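Local coordinates for twitching motility pilus retraction protein (Geobacter sulfurreducens PCA, PDB 5ZFQ) that probably hydrolyses ATP as a hexameric motor that retracts type IV pili and so drives twitching motility, at residues 30-35 and 61-66; 43-48 and 53-58. All blocks are in the same frame, centred on the assembly; numbering follows the deposited sequence.

How the contacts relate
From the N terminus, the chain first forms helix 29-38, then runs through strand 43-46, turns back through strand 53-56 and turns again into strand 59-62. Contact 2 (43-48 with 53-58) closes the short first hairpin. Contact 1 (30-35 with 61-66) closes a wider loop that contains all of that hairpin, so the two nest and do not cross. Their centres lie about 9 Å apart, and a probable backbone hydrogen bond from Ile61 N to Ile54 O (2.8 Å) joins them where strands 53-56 and 59-62 are neighbours in one antiparallel sheet. Contact 2 pairs two strands of this sheet; contact 1 brings helix 29-38 against the chain leaving edge strand 59-62.

Contact 1: residues 30-35 and 61-66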
loop_
_atom_site.group_PDB
_atom_site.type_symbol
_atom_site.label_atom_id
_atom_site.label_comp_id
_atom_site.label_asym_id
_atom_site.label_seq_id
_atom_site.Cartn_x
_atom_site.Cartn_y
_atom_site.Cartn_z
ATOM N N HIS A 30 9.806 -0.458 -47.694
ATOM C CA HIS A 30 9.929 -1.681 -48.467
ATOM C C HIS A 30 11.302 -1.728 -49.129
ATOM O O HIS A 30 12.051 -2.683 -48.934
ATOM C CB HIS A 30 8.813 -1.777 -49.506
ATOM C CG HIS A 30 8.755 -3.095 -50.200
ATOM N ND1 HIS A 30 9.659 -3.464 -51.172
ATOM C CD2 HIS A 30 7.908 -4.141 -50.055
ATOM C CE1 HIS A 30 9.363 -4.676 -51.609
ATOM N NE2 HIS A 30 8.308 -5.113 -50.941
ATOM N N GLN A 31 11.626 -0.683 -49.892
ATOM C CA GLN A 31 12.973 -0.477 -50.433
ATOM C C GLN A 31 14.056 -0.613 -49.373
ATOM O O GLN A 31 15.056 -1.297 -49.584
ATOM C CB GLN A 31 13.093 0.901 -51.063
ATOM C CG GLN A 31 12.327 1.057 -52.326
ATOM C CD GLN A 31 12.397 2.480 -52.847
ATOM O OE1 GLN A 31 11.657 3.359 -52.387
ATOM N NE2 GLN A 31 13.285 2.721 -53.812
ATOM N N LEU A 32 13.857 0.048 -48.239
ATOM C CA LEU A 32 14.894 0.075 -47.216
ATOM C C LEU A 32 15.138 -1.308 -46.598
ATOM O O LEU A 32 16.281 -1.706 -46.388
ATOM C CB LEU A 32 14.547 1.107 -46.128
ATOM C CG LEU A 32 14.732 2.584 -46.542
ATOM C CD1 LEU A 32 14.401 3.544 -45.404
ATOM C CD2 LEU A 32 16.148 2.841 -47.067
ATOM N N LEU A 33 14.068 -2.042 -46.321
ATOM C CA LEU A 33 14.198 -3.346 -45.679
ATOM C C LEU A 33 14.699 -4.355 -46.692
ATOM O O LEU A 33 15.473 -5.258 -46.357
ATOM C CB LEU A 33 12.862 -3.794 -45.078
ATOM C CG LEU A 33 12.312 -2.915 -43.943
ATOM C CD1 LEU A 33 10.801 -3.107 -43.796
ATOM C CD2 LEU A 33 13.036 -3.240 -42.645
ATOM N N THR A 34 14.246 -4.196 -47.936
ATOM C CA THR A 34 14.693 -5.061 -49.008
ATOM C C THR A 34 16.196 -4.907 -49.092
ATOM O O THR A 34 16.934 -5.885 -49.085
ATOM C CB THR A 34 14.022 -4.720 -50.343
ATOM O OG1 THR A 34 12.633 -5.071 -50.278
ATOM C CG2 THR A 34 14.668 -5.498 -51.475
ATOM N N GLU A 35 16.641 -3.661 -49.119
ATOM C CA GLU A 35 18.063 -3.352 -49.101
ATOM C C GLU A 35 18.779 -4.021 -47.918
ATOM O O GLU A 35 19.819 -4.670 -48.103
ATOM C CB GLU A 35 18.265 -1.839 -49.057
ATOM C CG GLU A 35 19.687 -1.429 -48.791
ATOM C CD GLU A 35 20.523 -1.324 -50.050
ATOM O OE1 GLU A 35 20.499 -2.282 -50.864
ATOM O OE2 GLU A 35 21.220 -0.291 -50.208
ATOM N N ILE A 61 26.716 0.775 -41.152
ATOM C CA ILE A 61 27.034 1.197 -42.503
ATOM C C ILE A 61 25.946 2.136 -42.988
ATOM O O ILE A 61 24.772 1.745 -43.092
ATOM C CB ILE A 61 27.130 0.011 -43.472
ATOM C CG1 ILE A 61 28.246 -0.947 -43.071
ATOM C CG2 ILE A 61 27.341 0.494 -44.863
ATOM C CD1 ILE A 61 28.230 -2.238 -43.886
ATOM N N PRO A 62 26.312 3.391 -43.260
ATOM C CA PRO A 62 25.325 4.323 -43.827
ATOM C C PRO A 62 24.932 3.964 -45.267
ATOM O O PRO A 62 25.804 3.590 -46.046
ATOM C CB PRO A 62 26.046 5.673 -43.771
ATOM C CG PRO A 62 27.523 5.335 -43.587
ATOM C CD PRO A 62 27.565 4.049 -42.851
ATOM N N LEU A 63 23.648 4.060 -45.618
ATOM C CA LEU A 63 23.236 3.885 -47.028
ATOM C C LEU A 63 23.596 5.109 -47.901
ATOM O O LEU A 63 23.763 6.231 -47.409
ATOM C CB LEU A 63 21.730 3.601 -47.148
ATOM C CG LEU A 63 21.130 2.327 -46.521
ATOM C CD1 LEU A 63 19.666 2.102 -46.962
ATOM C CD2 LEU A 63 21.983 1.066 -46.757
ATOM N N GLU A 64 23.723 4.885 -49.203
ATOM C CA GLU A 64 24.085 5.968 -50.102
ATOM C C GLU A 64 22.859 6.838 -50.446
ATOM O O GLU A 64 22.384 6.842 -51.582
ATOM C CB GLU A 64 24.729 5.410 -51.373
ATOM C CG GLU A 64 25.465 6.461 -52.189
ATOM C CD GLU A 64 25.755 6.016 -53.618
ATOM O OE1 GLU A 64 26.151 4.849 -53.816
ATOM O OE2 GLU A 64 25.579 6.846 -54.542
ATOM N N MET A 65 22.355 7.568 -49.449
ATOM C CA MET A 65 21.240 8.508 -49.630
ATOM C C MET A 65 21.392 9.670 -48.626
ATOM O O MET A 65 22.169 9.566 -47.680
ATOM C CB MET A 65 19.876 7.804 -49.466
ATOM C CG MET A 65 19.777 6.789 -48.346
ATOM S SD MET A 65 18.306 5.733 -48.494
ATOM C CE MET A 65 18.678 4.741 -49.952
ATOM N N PRO A 66 20.674 10.791 -48.847
ATOM C CA PRO A 66 20.842 11.958 -47.968
ATOM C C PRO A 66 20.374 11.713 -46.534
ATOM O O PRO A 66 19.665 10.734 -46.278
ATOM C CB PRO A 66 19.981 13.037 -48.654
ATOM C CG PRO A 66 19.022 12.300 -49.486
ATOM C CD PRO A 66 19.782 11.099 -49.978
#
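Leu63 reaches from the segment just past an edge strand to touch two helix residues one turn apart, Leu32 and Glu35, and no hydrogen bond crosses the contact. Both its methyls rest on CG of Glu35, each at 4.0 Å. CD1 of Leu63 also meets CD2 of Leu32 at 3.6 Å, the two side chains meeting at a slant, while CD2 of Leu63 lies 3.8 Å from OE2 of Glu35. Glu35 approaches Leu63 from the opposite direction; its CG stands anti to the backbone N (chi1 170°) and the chain then bends at chi2, laying its aliphatic part as well as its carboxylate against the leucine. That carboxylate has a long, weak ion pair with Arg39, and Leu63 also packs on Arg39. Met65 adds the third approach: its sulfur SD comes to 3.9 Å from CD2 of Leu32, so this one methyl meets both Leu63 and Met65. Between Leu63 and Met65, Glu64 centres an inverse gamma turn, and both flanking residues direct their side chains to the helix. Leu32 also packs on Leu44 and Ile46 of strand 43-46. This is a helix packed on an antiparallel sheet, as in the PAS-like N-terminal domain of PilT-type motors, with the segment leaving edge strand 59-62 meeting the helix's side.

Contact 2: residues 43-48 and 53-58; sequences DLHITT and QIRVDG
Asp43 and Arg55 lie side by side on one face of the hairpin, their side chains pointing the same way. The carboxylate and guanidinium planes are turned 74° apart, and OD2 of Asp43 stands at the guanidinium edge, 3.8 Å from NE of Arg55, a long, secondary salt bridge. A chi1 of -175° extends the chain of Arg55 alongside the carboxylate before it bends at chi3. Its NH1 then donates to Gly58 O at 2.9 Å, with that oxygen near the guanidinium plane. The stronger partners of Arg55 are on the second subunit, where NE forms a salt bridge with Asp222 and NH2 with Asp224. NE2 of His45 on the same face hydrogen-bonds that Asp222, and the two acids probably balance the charge of Arg55. On the other face Leu44 and Ile54 cross, with CD1 of Leu44 3.8 Å from CG2 of Ile54. The backbones are antiparallel: His45 and Gln53 form a hydrogen-bonded pair, with His45 N to Gln53 O at 2.7 Å. The return bond, Gln53 N to His45 O, measures 3.1 Å. Arg55 N donates a hydrogen bond to Asp43 O at 2.8 Å. Strand 43-46 continues the sheet to strand 117-125, and strand 53-56 to strand 59-62. Helix 29-38 covers Leu44 and Ile54 through Leu36, whereas the His45 and Arg55 face meets the neighbouring subunit.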
loop_
_atom_site.group_PDB
_atom_site.type_symbol
_atom_site.label_atom_id
_atom_site.label_comp_id
_atom_site.label_asym_id
_atom_site.label_seq_id
_atom_site.Cartn_x
_atom_site.Cartn_y
_atom_site.Cartn_z
ATOM N N ASP A 43 20.232 -5.158 -38.688
ATOM C CA ASP A 43 19.558 -4.026 -38.056
ATOM C C ASP A 43 19.484 -2.805 -38.969
ATOM O O ASP A 43 20.461 -2.437 -39.611
ATOM C CB ASP A 43 20.269 -3.663 -36.754
ATOM C CG ASP A 43 20.436 -4.850 -35.851
ATOM O OD1 ASP A 43 19.492 -5.131 -35.094
ATOM O OD2 ASP A 43 21.504 -5.518 -35.908
ATOM N N LEU A 44 18.311 -2.190 -39.026
ATOM C CA LEU A 44 18.122 -0.969 -39.801
ATOM C C LEU A 44 17.795 0.197 -38.862
ATOM O O LEU A 44 16.883 0.106 -38.018
ATOM C CB LEU A 44 17.010 -1.156 -40.844
ATOM C CG LEU A 44 16.532 0.129 -41.533
ATOM C CD1 LEU A 44 17.632 0.709 -42.466
ATOM C CD2 LEU A 44 15.207 -0.108 -42.277
ATOM N N HIS A 45 18.548 1.287 -38.979
ATOM C CA HIS A 45 18.310 2.420 -38.091
ATOM C C HIS A 45 17.752 3.599 -38.847
ATOM O O HIS A 45 18.299 4.012 -39.868
ATOM C CB HIS A 45 19.582 2.819 -37.363
ATOM C CG HIS A 45 19.985 1.849 -36.306
ATOM N ND1 HIS A 45 19.633 2.009 -34.984
ATOM C CD2 HIS A 45 20.678 0.688 -36.377
ATOM C CE1 HIS A 45 20.104 0.991 -34.283
ATOM N NE2 HIS A 45 20.742 0.176 -35.103
ATOM N N ILE A 46 16.645 4.122 -38.324
ATOM C CA ILE A 46 15.962 5.271 -38.911
ATOM C C ILE A 46 15.923 6.404 -37.889
ATOM O O ILE A 46 15.079 6.424 -36.982
ATOM C CB ILE A 46 14.502 4.933 -39.360
ATOM C CG1 ILE A 46 14.494 3.704 -40.275
ATOM C CG2 ILE A 46 13.853 6.145 -40.008
ATOM C CD1 ILE A 46 15.306 3.904 -41.563
ATOM N N THR A 47 16.835 7.354 -38.042
ATOM C CA THR A 47 16.885 8.450 -37.111
ATOM C C THR A 47 17.300 9.690 -37.874
ATOM O O THR A 47 17.900 9.579 -38.947
ATOM C CB THR A 47 17.849 8.138 -35.960
ATOM O OG1 THR A 47 17.579 9.017 -34.867
ATOM C CG2 THR A 47 19.296 8.296 -36.403
ATOM N N THR A 48 16.982 10.865 -37.337
ATOM C CA THR A 48 17.221 12.118 -38.056
ATOM C C THR A 48 18.691 12.537 -38.141
ATOM O O THR A 48 19.495 12.191 -37.286
ATOM C CB THR A 48 16.440 13.273 -37.419
ATOM O OG1 THR A 48 16.857 13.437 -36.058
ATOM C CG2 THR A 48 14.939 12.988 -37.470
ATOM N N GLN A 53 20.859 3.759 -41.662
ATOM C CA GLN A 53 22.029 2.934 -41.409
ATOM C C GLN A 53 21.629 1.471 -41.277
ATOM O O GLN A 53 20.615 1.156 -40.643
ATOM C CB GLN A 53 22.742 3.417 -40.155
ATOM C CG GLN A 53 23.156 4.866 -40.228
ATOM C CD GLN A 53 24.661 5.039 -40.127
ATOM O OE1 GLN A 53 25.418 4.076 -40.234
ATOM N NE2 GLN A 53 25.101 6.270 -39.941
ATOM N N ILE A 54 22.391 0.572 -41.896
ATOM C CA ILE A 54 22.196 -0.865 -41.631
ATOM C C ILE A 54 23.420 -1.438 -40.911
ATOM O O ILE A 54 24.529 -0.895 -41.016
ATOM C CB ILE A 54 21.939 -1.697 -42.912
ATOM C CG1 ILE A 54 23.196 -1.714 -43.799
ATOM C CG2 ILE A 54 20.633 -1.227 -43.634
ATOM C CD1 ILE A 54 22.972 -2.256 -45.214
ATOM N N ARG A 55 23.208 -2.512 -40.154
ATOM C CA ARG A 55 24.305 -3.172 -39.469
ATOM C C ARG A 55 24.574 -4.485 -40.172
ATOM O O ARG A 55 23.661 -5.283 -40.344
ATOM C CB ARG A 55 23.990 -3.413 -37.980
ATOM C CG ARG A 55 25.185 -3.996 -37.200
ATOM C CD ARG A 55 24.861 -4.369 -35.768
ATOM N NE ARG A 55 24.347 -3.268 -34.949
ATOM C CZ ARG A 55 25.088 -2.320 -34.371
ATOM N NH1 ARG A 55 26.408 -2.326 -34.493
ATOM N NH2 ARG A 55 24.506 -1.374 -33.641
ATOM N N VAL A 56 25.823 -4.703 -40.574
ATOM C CA VAL A 56 26.205 -5.919 -41.285
ATOM C C VAL A 56 27.375 -6.624 -40.608
ATOM O O VAL A 56 28.482 -6.086 -40.550
ATOM C CB VAL A 56 26.592 -5.624 -42.752
ATOM C CG1 VAL A 56 26.819 -6.926 -43.505
ATOM C CG2 VAL A 56 25.522 -4.782 -43.437
ATOM N N ASP A 57 27.132 -7.836 -40.114
ATOM C CA ASP A 57 28.147 -8.584 -39.371
ATOM C C ASP A 57 28.794 -7.743 -38.274
ATOM O O ASP A 57 30.001 -7.838 -38.058
ATOM C CB ASP A 57 29.235 -9.119 -40.316
ATOM C CG ASP A 57 28.742 -10.255 -41.205
ATOM O OD1 ASP A 57 27.691 -10.858 -40.883
ATOM O OD2 ASP A 57 29.417 -10.568 -42.211
ATOM N N GLY A 58 27.994 -6.913 -37.604
ATOM C CA GLY A 58 28.474 -6.070 -36.519
ATOM C C GLY A 58 28.645 -4.594 -36.848
ATOM O O GLY A 58 28.532 -3.736 -35.974
#